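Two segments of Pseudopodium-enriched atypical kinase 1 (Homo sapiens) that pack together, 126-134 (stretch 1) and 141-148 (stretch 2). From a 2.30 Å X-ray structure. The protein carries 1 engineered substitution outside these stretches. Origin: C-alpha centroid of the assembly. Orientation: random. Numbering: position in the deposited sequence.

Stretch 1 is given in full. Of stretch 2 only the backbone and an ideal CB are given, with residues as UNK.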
# COMPACT_ATOMS: atom_id res chain seq x y z
N ALA A 126 -37.90 -21.59 -20.91
CA ALA A 126 -38.48 -20.49 -21.67
C ALA A 126 -38.51 -20.87 -23.15
O ALA A 126 -37.63 -21.58 -23.64
CB ALA A 126 -37.70 -19.19 -21.47
N GLU A 127 -39.52 -20.36 -23.85
CA GLU A 127 -39.61 -20.50 -25.30
C GLU A 127 -38.74 -19.43 -25.94
O GLU A 127 -39.02 -18.23 -25.82
CB GLU A 127 -41.06 -20.39 -25.76
CG GLU A 127 -41.97 -21.51 -25.27
CD GLU A 127 -43.40 -21.34 -25.73
OE1 GLU A 127 -43.75 -20.24 -26.21
OE2 GLU A 127 -44.18 -22.31 -25.62
N VAL A 128 -37.68 -19.85 -26.61
CA VAL A 128 -36.70 -18.93 -27.19
C VAL A 128 -36.86 -18.93 -28.70
O VAL A 128 -37.02 -20.00 -29.31
CB VAL A 128 -35.27 -19.32 -26.78
CG1 VAL A 128 -34.27 -18.29 -27.27
CG2 VAL A 128 -35.17 -19.49 -25.28
N PRO A 129 -36.86 -17.76 -29.35
CA PRO A 129 -36.92 -17.73 -30.82
C PRO A 129 -35.71 -18.42 -31.44
O PRO A 129 -34.59 -18.32 -30.94
CB PRO A 129 -36.93 -16.23 -31.14
CG PRO A 129 -37.43 -15.58 -29.90
CD PRO A 129 -36.92 -16.41 -28.77
N ASN A 130 -35.96 -19.13 -32.54
CA ASN A 130 -34.89 -19.85 -33.23
C ASN A 130 -33.84 -18.92 -33.81
O ASN A 130 -32.70 -19.35 -34.01
CB ASN A 130 -35.48 -20.73 -34.33
CG ASN A 130 -36.29 -21.89 -33.79
OD1 ASN A 130 -36.63 -21.93 -32.60
ND2 ASN A 130 -36.61 -22.85 -34.65
N ARG A 131 -34.20 -17.67 -34.10
CA ARG A 131 -33.23 -16.74 -34.68
C ARG A 131 -32.08 -16.44 -33.73
O ARG A 131 -31.00 -16.04 -34.18
CB ARG A 131 -33.93 -15.44 -35.08
CG ARG A 131 -34.67 -14.77 -33.94
CD ARG A 131 -35.33 -13.47 -34.39
NE ARG A 131 -36.05 -12.82 -33.31
CZ ARG A 131 -35.50 -11.99 -32.43
NH1 ARG A 131 -34.20 -11.71 -32.51
NH2 ARG A 131 -36.23 -11.45 -31.47
N LEU A 132 -32.27 -16.64 -32.42
CA LEU A 132 -31.20 -16.42 -31.46
C LEU A 132 -30.25 -17.61 -31.40
O LEU A 132 -29.06 -17.43 -31.08
CB LEU A 132 -31.79 -16.15 -30.07
CG LEU A 132 -32.65 -14.90 -29.92
CD1 LEU A 132 -33.28 -14.86 -28.53
CD2 LEU A 132 -31.82 -13.66 -30.18
N LEU A 133 -30.74 -18.81 -31.69
CA LEU A 133 -29.93 -20.01 -31.60
C LEU A 133 -29.25 -20.29 -32.93
O LEU A 133 -29.94 -20.42 -33.95
CB LEU A 133 -30.78 -21.20 -31.20
CG LEU A 133 -31.62 -20.99 -29.94
CD1 LEU A 133 -32.50 -22.20 -29.69
CD2 LEU A 133 -30.72 -20.72 -28.75
N PRO A 134 -27.92 -20.37 -32.98
CA PRO A 134 -27.25 -20.67 -34.26
C PRO A 134 -27.51 -22.07 -34.76
O PRO A 134 -27.47 -22.30 -35.98
CB PRO A 134 -25.77 -20.44 -33.95
CG PRO A 134 -25.74 -19.65 -32.68
CD PRO A 134 -26.95 -20.07 -31.91
N UNK A 141 -39.70 -23.44 -35.90
CA UNK A 141 -40.68 -23.76 -34.86
C UNK A 141 -40.09 -23.44 -33.49
O UNK A 141 -38.98 -23.87 -33.16
CB UNK A 141 -41.10 -25.23 -34.94
N UNK A 142 -40.85 -22.70 -32.68
CA UNK A 142 -40.36 -22.27 -31.38
C UNK A 142 -40.32 -23.45 -30.41
O UNK A 142 -41.24 -24.27 -30.36
CB UNK A 142 -41.24 -21.15 -30.82
N UNK A 143 -39.24 -23.53 -29.64
CA UNK A 143 -39.03 -24.63 -28.71
C UNK A 143 -38.62 -24.09 -27.34
O UNK A 143 -38.20 -22.94 -27.20
CB UNK A 143 -37.97 -25.59 -29.25
N UNK A 144 -38.75 -24.95 -26.34
CA UNK A 144 -38.41 -24.59 -24.97
C UNK A 144 -36.97 -24.99 -24.66
O UNK A 144 -36.53 -26.09 -25.01
CB UNK A 144 -39.37 -25.25 -23.98
N UNK A 145 -36.25 -24.09 -24.00
CA UNK A 145 -34.85 -24.31 -23.66
C UNK A 145 -34.61 -23.91 -22.21
O UNK A 145 -35.36 -23.14 -21.62
CB UNK A 145 -33.93 -23.52 -24.60
N UNK A 146 -33.53 -24.46 -21.65
CA UNK A 146 -33.10 -24.09 -20.31
C UNK A 146 -32.32 -22.78 -20.39
O UNK A 146 -31.32 -22.69 -21.10
CB UNK A 146 -32.25 -25.20 -19.68
N UNK A 147 -32.79 -21.77 -19.67
CA UNK A 147 -32.16 -20.46 -19.65
C UNK A 147 -31.53 -20.25 -18.28
O UNK A 147 -32.20 -20.39 -17.25
CB UNK A 147 -33.17 -19.35 -19.97
N UNK A 148 -30.24 -19.92 -18.27
CA UNK A 148 -29.48 -19.68 -17.05
C UNK A 148 -29.04 -18.23 -17.03
O UNK A 148 -28.66 -17.67 -18.07
CB UNK A 148 -28.28 -20.62 -16.95

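Residues 144 and 145 pair in antiparallel register with Glu127 and Ala126, although the two strand axes cross at 114°. The amide and carbonyl at position 145 pair with Ala126 (Ala126 N to the O of 145, 3.1 Å; the N of 145 to Ala126 O, 2.9 Å). At position 144 the CA lies 4.3 Å from Glu127 CA, as expected of a non-hydrogen-bonded pair. Neighbouring side chains therefore alternate between the sheet face of Glu127 and that of Ala126 and Val128.

Position 141 points its CB away from stretch 1; the nearest atom, Asn130 ND2, is 5.1 Å off. What stretch 1 engages is the carbonyl: Asn130 ND2 donates a hydrogen bond to the O of 141 at 3.0 Å. Because this bond uses backbone, almost any side chain would serve, a long polar one readily. The residue is Lys141, its chain extended from chi2 onward.

Position 142 directs CA-to-CB sideways, with Val128 O 4.6 Å and Glu127 CB 5.1 Å from the ideal CB. A medium or long side chain could turn back over Glu127, and an amide, a hydroxyl or a basic group would be plausible. Gln142 does reach back: its CG lies 3.9 Å from Glu127 CB, and its OE1 stands 3.4 Å from Pro129 N, which carries no hydrogen to share. The fit is therefore one of packing rather than polar pairing, and Gln142 has more of its surface covered by stretch 1 than any other residue of stretch 2.

Position 143 places its CB on the face of Val128, yet the nearest visible atom is Asn130 OD1 at 5.1 Å, so the site is permissive. The O of 143 does more: it accepts a hydrogen bond from Val128 N at 3.2 Å and a CA-H...O contact from Glu127 CA at 3.4 Å. The residue is Arg143, whose side chain is poorly ordered and makes no close contact with stretch 1.

Position 144 shares the face of Glu127, its ideal CB 4.7 Å from Glu127 CG. Small polar, beta-branched or basic residues would all suit. Ser144 is the small choice, with chi1 at 180°; its CA also approaches Ala126 O at 3.4 Å.

Position 145 returns to the other face, with Val128 CG2 4.3 Å and Leu133 CD1 5.5 Å from the ideal CB. This apolar corner suits an aliphatic or a flat ring. His145 (chi1 m) supplies a ring: Leu133 CD1 sits over one face, 3.6 Å from the centroid and 30° off the normal, a CH-pi contact. The cost is NE2, which has no polar partner and lies 3.3 Å from Leu133 CD1.

Position 146 points away and has nothing of stretch 1 near its CB, so this contact sets little limit; it is Val146.

Position 147 points toward stretch 1, its ideal CB 4.8 Å from Ala126 CB. A compact aliphatic is favoured. Val147 extends CG2 to 4.0 Å from Ala126 CB and 4.2 Å from Val128 CG2.

Position 148 is out of reach and unconstrained here; it is Val148.

Stretch 2 141-148: KQRSHVVV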
# COMPACT_ATOMS: atom_id res chain seq x y z
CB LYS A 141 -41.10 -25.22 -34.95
CG LYS A 141 -42.59 -25.46 -34.74
CD LYS A 141 -42.95 -26.92 -34.98
CE LYS A 141 -44.45 -27.14 -34.89
NZ LYS A 141 -44.82 -28.57 -35.11
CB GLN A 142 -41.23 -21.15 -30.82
CG GLN A 142 -40.61 -20.40 -29.66
CD GLN A 142 -40.94 -18.93 -29.68
OE1 GLN A 142 -40.26 -18.12 -29.05
NE2 GLN A 142 -41.99 -18.57 -30.42
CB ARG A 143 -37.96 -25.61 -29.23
CG ARG A 143 -38.34 -26.27 -30.54
CD ARG A 143 -37.85 -27.70 -30.60
NE ARG A 143 -38.66 -28.50 -31.52
CZ ARG A 143 -38.53 -29.81 -31.68
NH1 ARG A 143 -37.63 -30.49 -30.98
NH2 ARG A 143 -39.31 -30.45 -32.54
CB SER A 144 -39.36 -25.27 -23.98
OG SER A 144 -39.04 -24.94 -22.64
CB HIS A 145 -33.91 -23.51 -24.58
CG HIS A 145 -33.91 -23.97 -26.00
ND1 HIS A 145 -32.91 -24.75 -26.53
CD2 HIS A 145 -34.80 -23.78 -27.00
CE1 HIS A 145 -33.18 -25.01 -27.80
NE2 HIS A 145 -34.32 -24.43 -28.11
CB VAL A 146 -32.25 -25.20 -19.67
CG1 VAL A 146 -31.77 -24.78 -18.29
CG2 VAL A 146 -33.04 -26.50 -19.59
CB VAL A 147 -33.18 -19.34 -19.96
CG1 VAL A 147 -32.52 -17.98 -19.82
CG2 VAL A 147 -33.75 -19.53 -21.35
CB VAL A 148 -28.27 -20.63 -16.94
CG1 VAL A 148 -27.56 -20.45 -15.61
CG2 VAL A 148 -28.72 -22.08 -17.12
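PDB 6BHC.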